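Local coordinates for Rab5 protein, putative (Plasmodium falciparum, PDB 3CLV) that is a putative Rab5 protein, a small nucleotide-binding protein of the Ras family with the P-loop fold, modelled with guanosine-5'-diphosphate in its pocket, at residues Y114-I126 and L142-K156. Numbering follows the deposited sequence.
Sequences YRGATCAIVVFDI and LKISSNYIIILVANK. With GDP (guanosine-5'-diphosphate), chain D.
Strands 119-125 and 149-155 are the parallel pair of a beta-alpha-beta unit, with helix 129-145 as the crossover between them. Every N-H and C=O that the two strands turn toward each other is used in an unbroken ladder, running from Ile149 N on Thr118 O (3.0 Å) to Ile126 N on Asn155 O, and Val153 N to Val122 O is its shortest rung at 2.7 Å. On one face Ile121 and Ile151 lie side by side, and CG2 of Ile121 also meets CG2 of Val153 at 3.6 Å; helix 191-206 packs over the two isoleucines. The other face receives the crossover helix. There Leu142 splits its branches: CD1 reaches Ala120 CB and Val122 CG2, while CD2 sits over a face of the Tyr114 ring, 3.9 Å from its centroid, and also over a face of the Tyr148 ring. Further along this face Phe124 has chi1 at 73°, which swings the ring across the neighbouring strand until CZ touches Ala154 CB at 3.5 Å and Ala154 CA lies over the ring.

In this Ras-family fold the C-terminal ends of the strands carry the nucleotide, and Asn155 and Lys156 both belong to the GDP pocket. Asn155 brings ND2 to 3.3 Å from GDP N7, its chi1 of -166° turning the amide away from its own backbone N; OD1 is held by Thr183 and Ala185, ND2 by Val18 O. The extended chain of Lys156 lies across one face of the guanine, CG 3.5 Å above GDP C6. Its NZ donates to GDP O4' (3.0 Å) and to Ser17 O, and it also makes a long, weak salt bridge to Asp125 OD2; the other carboxylate oxygen of Asp125, OD1, is hydrogen-bonded to Ser127 OG.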
ATOM      1  N   TYR A 114      -5.610   3.040  -2.819  1.00 18.38           N
ATOM      2  CA  TYR A 114      -5.145   4.020  -3.802  1.00 19.44           C
ATOM      3  C   TYR A 114      -3.705   4.457  -3.637  1.00 18.58           C
ATOM      4  O   TYR A 114      -3.026   4.689  -4.638  1.00 17.31           O
ATOM      5  CB  TYR A 114      -5.985   5.306  -3.746  1.00 21.26           C
ATOM      6  CG  TYR A 114      -7.451   5.151  -4.016  1.00 23.91           C
ATOM      7  CD1 TYR A 114      -7.967   4.010  -4.644  1.00 25.37           C
ATOM      8  CD2 TYR A 114      -8.334   6.178  -3.677  1.00 26.44           C
ATOM      9  CE1 TYR A 114      -9.340   3.885  -4.909  1.00 26.74           C
ATOM     10  CE2 TYR A 114      -9.697   6.074  -3.947  1.00 29.11           C
ATOM     11  CZ  TYR A 114     -10.192   4.927  -4.558  1.00 27.99           C
ATOM     12  OH  TYR A 114     -11.551   4.836  -4.795  1.00 29.82           O
ATOM     13  N   ARG A 115      -3.266   4.642  -2.383  1.00 17.51           N
ATOM     14  CA  ARG A 115      -1.956   5.245  -2.108  1.00 17.22           C
ATOM     15  C   ARG A 115      -0.784   4.471  -2.703  1.00 16.87           C
ATOM     16  O   ARG A 115      -0.603   3.283  -2.418  1.00 16.48           O
ATOM     17  CB  ARG A 115      -1.732   5.453  -0.610  1.00 17.87           C
ATOM     18  CG  ARG A 115      -0.638   6.460  -0.365  1.00 18.03           C
ATOM     19  CD  ARG A 115      -0.548   6.840   1.068  1.00 18.79           C
ATOM     20  NE  ARG A 115       0.623   7.683   1.313  1.00 18.11           N
ATOM     21  CZ  ARG A 115       0.598   9.018   1.360  1.00 20.56           C
ATOM     22  NH1 ARG A 115      -0.547   9.683   1.208  1.00 18.24           N
ATOM     23  NH2 ARG A 115       1.713   9.688   1.612  1.00 18.94           N
ATOM     24  N   GLY A 116      -0.014   5.154  -3.546  1.00 15.88           N
ATOM     25  CA  GLY A 116       1.143   4.551  -4.191  1.00 15.66           C
ATOM     26  C   GLY A 116       0.813   3.605  -5.338  1.00 15.09           C
ATOM     27  O   GLY A 116       1.695   2.905  -5.824  1.00 14.97           O
ATOM     28  N   ALA A 117      -0.450   3.558  -5.761  1.00 15.01           N
ATOM     29  CA  ALA A 117      -0.821   2.713  -6.901  1.00 14.90           C
ATOM     30  C   ALA A 117      -0.371   3.369  -8.200  1.00 15.19           C
ATOM     31  O   ALA A 117      -0.488   4.592  -8.362  1.00 15.10           O
ATOM     32  CB  ALA A 117      -2.325   2.449  -6.930  1.00 15.22           C
ATOM     33  N   THR A 118       0.166   2.556  -9.104  1.00 14.90           N
ATOM     34  CA  THR A 118       0.536   2.992 -10.459  1.00 15.52           C
ATOM     35  C   THR A 118      -0.696   2.959 -11.342  1.00 15.50           C
ATOM     36  O   THR A 118      -0.926   3.866 -12.137  1.00 15.78           O
ATOM     37  CB  THR A 118       1.615   2.053 -11.070  1.00 15.78           C
ATOM     38  OG1 THR A 118       2.789   2.111 -10.262  1.00 15.72           O
ATOM     39  CG2 THR A 118       1.963   2.441 -12.524  1.00 14.47           C
ATOM     40  N   CYS A 119      -1.499   1.912 -11.178  1.00 14.95           N
ATOM     41  CA  CYS A 119      -2.661   1.693 -12.030  1.00 14.19           C
ATOM     42  C   CYS A 119      -3.935   1.576 -11.225  1.00 13.49           C
ATOM     43  O   CYS A 119      -3.924   1.118 -10.087  1.00 13.69           O
ATOM     44  CB  CYS A 119      -2.505   0.397 -12.830  1.00 14.49           C
ATOM     45  SG  CYS A 119      -1.042   0.329 -13.848  1.00 15.66           S
ATOM     46  N   ALA A 120      -5.038   1.976 -11.833  1.00 13.02           N
ATOM     47  CA  ALA A 120      -6.348   1.740 -11.264  1.00 13.18           C
ATOM     48  C   ALA A 120      -7.216   1.110 -12.333  1.00 13.31           C
ATOM     49  O   ALA A 120      -7.351   1.648 -13.453  1.00 13.39           O
ATOM     50  CB  ALA A 120      -6.968   3.041 -10.740  1.00 13.33           C
ATOM     51  N   ILE A 121      -7.773  -0.048 -11.994  1.00 13.53           N
ATOM     52  CA  ILE A 121      -8.737  -0.741 -12.833  1.00 13.33           C
ATOM     53  C   ILE A 121     -10.127  -0.506 -12.256  1.00 13.91           C
ATOM     54  O   ILE A 121     -10.458  -1.012 -11.167  1.00 14.00           O
ATOM     55  CB  ILE A 121      -8.465  -2.275 -12.899  1.00 12.59           C
ATOM     56  CG1 ILE A 121      -7.039  -2.574 -13.359  1.00 13.60           C
ATOM     57  CG2 ILE A 121      -9.482  -2.986 -13.828  1.00 12.57           C
ATOM     58  CD1 ILE A 121      -6.652  -4.080 -13.172  1.00 13.38           C
ATOM     59  N   VAL A 122     -10.938   0.269 -12.976  1.00 14.10           N
ATOM     60  CA  VAL A 122     -12.277   0.623 -12.493  1.00 14.57           C
ATOM     61  C   VAL A 122     -13.311  -0.140 -13.317  1.00 14.87           C
ATOM     62  O   VAL A 122     -13.468   0.105 -14.525  1.00 15.88           O
ATOM     63  CB  VAL A 122     -12.561   2.153 -12.539  1.00 14.56           C
ATOM     64  CG1 VAL A 122     -13.881   2.452 -11.822  1.00 14.70           C
ATOM     65  CG2 VAL A 122     -11.435   2.936 -11.873  1.00 13.41           C
ATOM     66  N   VAL A 123     -13.993  -1.073 -12.663  1.00 14.77           N
ATOM     67  CA  VAL A 123     -14.837  -2.049 -13.347  1.00 14.88           C
ATOM     68  C   VAL A 123     -16.314  -1.704 -13.131  1.00 15.33           C
ATOM     69  O   VAL A 123     -16.707  -1.301 -12.055  1.00 15.54           O
ATOM     70  CB  VAL A 123     -14.564  -3.498 -12.793  1.00 14.37           C
ATOM     71  CG1 VAL A 123     -15.382  -4.550 -13.551  1.00 14.35           C
ATOM     72  CG2 VAL A 123     -13.081  -3.809 -12.842  1.00 14.70           C
ATOM     73  N   PHE A 124     -17.121  -1.858 -14.172  1.00 16.35           N
ATOM     74  CA  PHE A 124     -18.574  -1.802 -14.017  1.00 17.17           C
ATOM     75  C   PHE A 124     -19.197  -2.967 -14.789  1.00 17.90           C
ATOM     76  O   PHE A 124     -18.506  -3.686 -15.529  1.00 18.36           O
ATOM     77  CB  PHE A 124     -19.134  -0.423 -14.427  1.00 16.79           C
ATOM     78  CG  PHE A 124     -19.123  -0.174 -15.930  1.00 16.61           C
ATOM     79  CD1 PHE A 124     -17.980   0.323 -16.557  1.00 15.04           C
ATOM     80  CD2 PHE A 124     -20.254  -0.428 -16.699  1.00 15.23           C
ATOM     81  CE1 PHE A 124     -17.946   0.536 -17.935  1.00 14.04           C
ATOM     82  CE2 PHE A 124     -20.237  -0.223 -18.093  1.00 17.09           C
ATOM     83  CZ  PHE A 124     -19.078   0.265 -18.705  1.00 15.76           C
ATOM     84  N   ASP A 125     -20.496  -3.158 -14.575  1.00 19.53           N
ATOM     85  CA  ASP A 125     -21.269  -4.252 -15.160  1.00 20.24           C
ATOM     86  C   ASP A 125     -22.168  -3.592 -16.206  1.00 20.51           C
ATOM     87  O   ASP A 125     -22.956  -2.692 -15.889  1.00 20.65           O
ATOM     88  CB  ASP A 125     -22.071  -4.928 -14.019  1.00 20.20           C
ATOM     89  CG  ASP A 125     -23.084  -5.968 -14.499  1.00 21.27           C
ATOM     90  OD1 ASP A 125     -23.255  -6.193 -15.725  1.00 18.94           O
ATOM     91  OD2 ASP A 125     -23.742  -6.549 -13.596  1.00 20.57           O
ATOM     92  N   ILE A 126     -22.027  -4.024 -17.454  1.00 21.58           N
ATOM     93  CA  ILE A 126     -22.785  -3.435 -18.571  1.00 22.97           C
ATOM     94  C   ILE A 126     -24.310  -3.563 -18.416  1.00 23.50           C
ATOM     95  O   ILE A 126     -25.066  -2.799 -19.030  1.00 23.52           O
ATOM     96  CB  ILE A 126     -22.307  -3.929 -19.972  1.00 22.43           C
ATOM     97  CG1 ILE A 126     -22.329  -5.456 -20.093  1.00 24.07           C
ATOM     98  CG2 ILE A 126     -20.914  -3.394 -20.290  1.00 22.94           C
ATOM     99  CD1 ILE A 126     -23.669  -6.027 -20.571  1.00 24.21           C
ATOM    100  N   LEU A 142     -10.067   9.494  -8.310  1.00 19.32           N
ATOM    101  CA  LEU A 142      -8.704   9.059  -8.632  1.00 18.86           C
ATOM    102  C   LEU A 142      -7.898  10.125  -9.384  1.00 18.43           C
ATOM    103  O   LEU A 142      -6.716  10.361  -9.067  1.00 17.84           O
ATOM    104  CB  LEU A 142      -8.720   7.753  -9.431  1.00 17.88           C
ATOM    105  CG  LEU A 142      -9.083   6.454  -8.710  1.00 18.06           C
ATOM    106  CD1 LEU A 142      -9.612   5.461  -9.747  1.00 16.28           C
ATOM    107  CD2 LEU A 142      -7.866   5.881  -7.996  1.00 18.67           C
ATOM    108  N   LYS A 143      -8.528  10.775 -10.358  1.00 18.81           N
ATOM    109  CA  LYS A 143      -7.869  11.859 -11.118  1.00 19.43           C
ATOM    110  C   LYS A 143      -7.366  12.989 -10.227  1.00 19.31           C
ATOM    111  O   LYS A 143      -6.333  13.576 -10.501  1.00 19.78           O
ATOM    112  CB  LYS A 143      -8.782  12.413 -12.219  1.00 20.00           C
ATOM    113  CG  LYS A 143      -9.134  11.361 -13.255  1.00 22.83           C
ATOM    114  CD  LYS A 143     -10.049  11.882 -14.336  1.00 28.51           C
ATOM    115  CE  LYS A 143      -9.318  11.971 -15.647  1.00 31.07           C
ATOM    116  NZ  LYS A 143      -8.263  13.029 -15.693  1.00 35.02           N
ATOM    117  N   ILE A 144      -8.079  13.268  -9.148  1.00 19.90           N
ATOM    118  CA  ILE A 144      -7.621  14.247  -8.158  1.00 20.26           C
ATOM    119  C   ILE A 144      -6.556  13.720  -7.208  1.00 20.39           C
ATOM    120  O   ILE A 144      -5.581  14.425  -6.884  1.00 19.76           O
ATOM    121  CB  ILE A 144      -8.820  14.842  -7.382  1.00 20.77           C
ATOM    122  CG1 ILE A 144      -9.463  15.931  -8.247  1.00 21.46           C
ATOM    123  CG2 ILE A 144      -8.374  15.452  -6.046  1.00 21.11           C
ATOM    124  CD1 ILE A 144     -10.918  16.162  -7.994  1.00 24.99           C
ATOM    125  N   SER A 145      -6.744  12.479  -6.755  1.00 20.62           N
ATOM    126  CA  SER A 145      -5.837  11.861  -5.790  1.00 20.65           C
ATOM    127  C   SER A 145      -4.380  11.836  -6.244  1.00 20.44           C
ATOM    128  O   SER A 145      -3.483  12.275  -5.517  1.00 19.73           O
ATOM    129  CB  SER A 145      -6.307  10.443  -5.433  1.00 20.78           C
ATOM    130  OG  SER A 145      -5.317   9.793  -4.636  1.00 24.05           O
ATOM    131  N   SER A 146      -4.124  11.339  -7.449  1.00 20.01           N
ATOM    132  CA  SER A 146      -2.744  11.187  -7.882  1.00 19.41           C
ATOM    133  C   SER A 146      -2.672  10.911  -9.378  1.00 18.30           C
ATOM    134  O   SER A 146      -3.689  10.893 -10.048  1.00 18.53           O
ATOM    135  CB  SER A 146      -2.057  10.067  -7.066  1.00 19.54           C
ATOM    136  OG  SER A 146      -0.658  10.041  -7.309  1.00 21.74           O
ATOM    137  N   ASN A 147      -1.475  10.710  -9.907  1.00 18.18           N
ATOM    138  CA  ASN A 147      -1.355  10.328 -11.309  1.00 18.04           C
ATOM    139  C   ASN A 147      -1.539   8.815 -11.371  1.00 18.02           C
ATOM    140  O   ASN A 147      -0.737   8.073 -10.841  1.00 19.72           O
ATOM    141  CB  ASN A 147      -0.006  10.780 -11.916  1.00 17.42           C
ATOM    142  CG  ASN A 147       1.198  10.216 -11.164  1.00 17.49           C
ATOM    143  OD1 ASN A 147       1.302  10.361  -9.946  1.00 18.56           O
ATOM    144  ND2 ASN A 147       2.112   9.587 -11.890  1.00 18.51           N
ATOM    145  N   TYR A 148      -2.652   8.361 -11.923  1.00 17.52           N
ATOM    146  CA  TYR A 148      -2.858   6.935 -12.101  1.00 17.16           C
ATOM    147  C   TYR A 148      -2.983   6.678 -13.579  1.00 16.02           C
ATOM    148  O   TYR A 148      -3.524   7.509 -14.314  1.00 16.10           O
ATOM    149  CB  TYR A 148      -4.143   6.458 -11.395  1.00 16.82           C
ATOM    150  CG  TYR A 148      -4.136   6.675  -9.898  1.00 17.54           C
ATOM    151  CD1 TYR A 148      -3.382   5.855  -9.050  1.00 17.65           C
ATOM    152  CD2 TYR A 148      -4.880   7.711  -9.329  1.00 17.69           C
ATOM    153  CE1 TYR A 148      -3.378   6.062  -7.657  1.00 17.15           C
ATOM    154  CE2 TYR A 148      -4.883   7.934  -7.952  1.00 16.89           C
ATOM    155  CZ  TYR A 148      -4.136   7.111  -7.129  1.00 18.16           C
ATOM    156  OH  TYR A 148      -4.156   7.377  -5.798  1.00 19.26           O
ATOM    157  N   ILE A 149      -2.488   5.528 -14.015  1.00 16.12           N
ATOM    158  CA  ILE A 149      -2.934   4.967 -15.292  1.00 16.13           C
ATOM    159  C   ILE A 149      -4.259   4.261 -15.012  1.00 15.50           C
ATOM    160  O   ILE A 149      -4.300   3.255 -14.290  1.00 16.60           O
ATOM    161  CB  ILE A 149      -1.887   3.995 -15.906  1.00 15.90           C
ATOM    162  CG1 ILE A 149      -0.567   4.729 -16.154  1.00 15.96           C
ATOM    163  CG2 ILE A 149      -2.432   3.406 -17.214  1.00 16.35           C
ATOM    164  CD1 ILE A 149       0.640   3.792 -16.394  1.00 16.33           C
ATOM    165  N   ILE A 150      -5.343   4.807 -15.565  1.00 15.24           N
ATOM    166  CA  ILE A 150      -6.699   4.316 -15.285  1.00 14.42           C
ATOM    167  C   ILE A 150      -7.259   3.596 -16.508  1.00 14.58           C
ATOM    168  O   ILE A 150      -7.237   4.132 -17.624  1.00 15.23           O
ATOM    169  CB  ILE A 150      -7.665   5.447 -14.873  1.00 13.87           C
ATOM    170  CG1 ILE A 150      -7.144   6.190 -13.631  1.00 14.04           C
ATOM    171  CG2 ILE A 150      -9.081   4.895 -14.639  1.00 13.92           C
ATOM    172  CD1 ILE A 150      -7.807   7.555 -13.449  1.00 14.46           C
ATOM    173  N   ILE A 151      -7.742   2.380 -16.273  1.00 13.73           N
ATOM    174  CA  ILE A 151      -8.480   1.619 -17.267  1.00 14.05           C
ATOM    175  C   ILE A 151      -9.912   1.365 -16.778  1.00 14.41           C
ATOM    176  O   ILE A 151     -10.136   0.829 -15.673  1.00 14.47           O
ATOM    177  CB  ILE A 151      -7.730   0.340 -17.719  1.00 13.31           C
ATOM    178  CG1 ILE A 151      -8.474  -0.365 -18.865  1.00 14.97           C
ATOM    179  CG2 ILE A 151      -7.408  -0.617 -16.519  1.00 12.98           C
ATOM    180  CD1 ILE A 151      -7.491  -1.187 -19.755  1.00 16.78           C
ATOM    181  N   LEU A 152     -10.869   1.799 -17.594  1.00 14.20           N
ATOM    182  CA  LEU A 152     -12.274   1.613 -17.286  1.00 15.10           C
ATOM    183  C   LEU A 152     -12.670   0.308 -17.950  1.00 15.44           C
ATOM    184  O   LEU A 152     -12.419   0.110 -19.144  1.00 15.17           O
ATOM    185  CB  LEU A 152     -13.101   2.796 -17.795  1.00 15.11           C
ATOM    186  CG  LEU A 152     -14.616   2.714 -17.638  1.00 16.52           C
ATOM    187  CD1 LEU A 152     -14.993   2.770 -16.142  1.00 15.72           C
ATOM    188  CD2 LEU A 152     -15.276   3.875 -18.398  1.00 16.03           C
ATOM    189  N   VAL A 153     -13.249  -0.603 -17.165  1.00 14.96           N
ATOM    190  CA  VAL A 153     -13.539  -1.954 -17.670  1.00 14.94           C
ATOM    191  C   VAL A 153     -15.045  -2.186 -17.693  1.00 15.18           C
ATOM    192  O   VAL A 153     -15.724  -2.088 -16.658  1.00 15.83           O
ATOM    193  CB  VAL A 153     -12.823  -3.083 -16.850  1.00 14.22           C
ATOM    194  CG1 VAL A 153     -13.270  -4.503 -17.310  1.00 13.97           C
ATOM    195  CG2 VAL A 153     -11.308  -2.950 -16.932  1.00 14.29           C
ATOM    196  N   ALA A 154     -15.560  -2.473 -18.890  1.00 16.05           N
ATOM    197  CA  ALA A 154     -16.962  -2.831 -19.078  1.00 16.71           C
ATOM    198  C   ALA A 154     -17.067  -4.348 -19.023  1.00 17.47           C
ATOM    199  O   ALA A 154     -16.855  -5.033 -20.033  1.00 18.38           O
ATOM    200  CB  ALA A 154     -17.481  -2.292 -20.415  1.00 17.15           C
ATOM    201  N   ASN A 155     -17.354  -4.883 -17.835  1.00 16.56           N
ATOM    202  CA  ASN A 155     -17.435  -6.329 -17.668  1.00 16.85           C
ATOM    203  C   ASN A 155     -18.853  -6.897 -17.922  1.00 17.25           C
ATOM    204  O   ASN A 155     -19.849  -6.171 -17.853  1.00 17.63           O
ATOM    205  CB  ASN A 155     -16.894  -6.751 -16.288  1.00 15.64           C
ATOM    206  CG  ASN A 155     -16.641  -8.259 -16.180  1.00 16.49           C
ATOM    207  OD1 ASN A 155     -16.005  -8.865 -17.043  1.00 14.50           O
ATOM    208  ND2 ASN A 155     -17.088  -8.852 -15.070  1.00 15.74           N
ATOM    209  N   LYS A 156     -18.905  -8.199 -18.216  1.00 18.90           N
ATOM    210  CA  LYS A 156     -20.158  -8.968 -18.414  1.00 20.62           C
ATOM    211  C   LYS A 156     -20.785  -8.785 -19.797  1.00 21.81           C
ATOM    212  O   LYS A 156     -22.003  -8.943 -19.963  1.00 22.57           O
ATOM    213  CB  LYS A 156     -21.182  -8.706 -17.308  1.00 20.69           C
ATOM    214  CG  LYS A 156     -20.607  -8.875 -15.880  1.00 20.22           C
ATOM    215  CD  LYS A 156     -21.737  -9.250 -14.937  1.00 19.00           C
ATOM    216  CE  LYS A 156     -21.371  -8.998 -13.480  1.00 19.65           C
ATOM    217  NZ  LYS A 156     -22.425  -9.509 -12.540  1.00 18.43           N
TER
HETATM  218  PB  GDP D 211     -17.170  -8.611  -7.301  1.00 13.92           P
HETATM  219  O1B GDP D 211     -15.875  -9.208  -6.854  1.00 13.89           O
HETATM  220  O2B GDP D 211     -18.078  -8.346  -6.122  1.00 15.06           O
HETATM  221  O3B GDP D 211     -16.991  -7.326  -8.068  1.00 16.60           O
HETATM  222  O3A GDP D 211     -17.939  -9.604  -8.328  1.00 14.52           O
HETATM  223  PA  GDP D 211     -17.802 -11.222  -8.374  1.00 14.47           P
HETATM  224  O1A GDP D 211     -18.084 -11.815  -7.003  1.00 14.84           O
HETATM  225  O2A GDP D 211     -16.533 -11.694  -9.012  1.00 15.27           O
HETATM  226  O5' GDP D 211     -19.036 -11.594  -9.336  1.00 16.04           O
HETATM  227  C5' GDP D 211     -20.394 -11.306  -8.984  1.00 14.39           C
HETATM  228  C4' GDP D 211     -21.302 -12.231  -9.803  1.00 16.00           C
HETATM  229  O4' GDP D 211     -21.226 -11.898 -11.192  1.00 15.48           O
HETATM  230  C3' GDP D 211     -20.967 -13.717  -9.709  1.00 17.14           C
HETATM  231  O3' GDP D 211     -22.232 -14.389  -9.743  1.00 17.66           O
HETATM  232  C2' GDP D 211     -20.197 -14.028 -10.994  1.00 17.31           C
HETATM  233  O2' GDP D 211     -20.325 -15.383 -11.449  1.00 17.69           O
HETATM  234  C1' GDP D 211     -20.862 -13.056 -11.957  1.00 18.64           C
HETATM  235  N9  GDP D 211     -19.943 -12.602 -13.005  1.00 19.53           N
HETATM  236  C8  GDP D 211     -18.722 -12.054 -12.819  1.00 19.32           C
HETATM  237  N7  GDP D 211     -18.164 -11.746 -14.006  1.00 20.06           N
HETATM  238  C5  GDP D 211     -19.052 -12.088 -14.968  1.00 19.98           C
HETATM  239  C6  GDP D 211     -19.102 -12.027 -16.448  1.00 20.26           C
HETATM  240  O6  GDP D 211     -18.133 -11.552 -17.089  1.00 19.45           O
HETATM  241  N1  GDP D 211     -20.222 -12.489 -17.066  1.00 19.90           N
HETATM  242  C2  GDP D 211     -21.289 -12.992 -16.392  1.00 20.87           C
HETATM  243  N2  GDP D 211     -22.367 -13.421 -17.097  1.00 19.39           N
HETATM  244  N3  GDP D 211     -21.307 -13.099 -15.026  1.00 20.29           N
HETATM  245  C4  GDP D 211     -20.233 -12.656 -14.294  1.00 19.16           C
HETATM  246  O   HOH W   1       0.075   7.031  -7.089  1.00 34.89           O
HETATM  247  O   HOH W   2       0.807   6.177 -12.537  1.00 13.98           O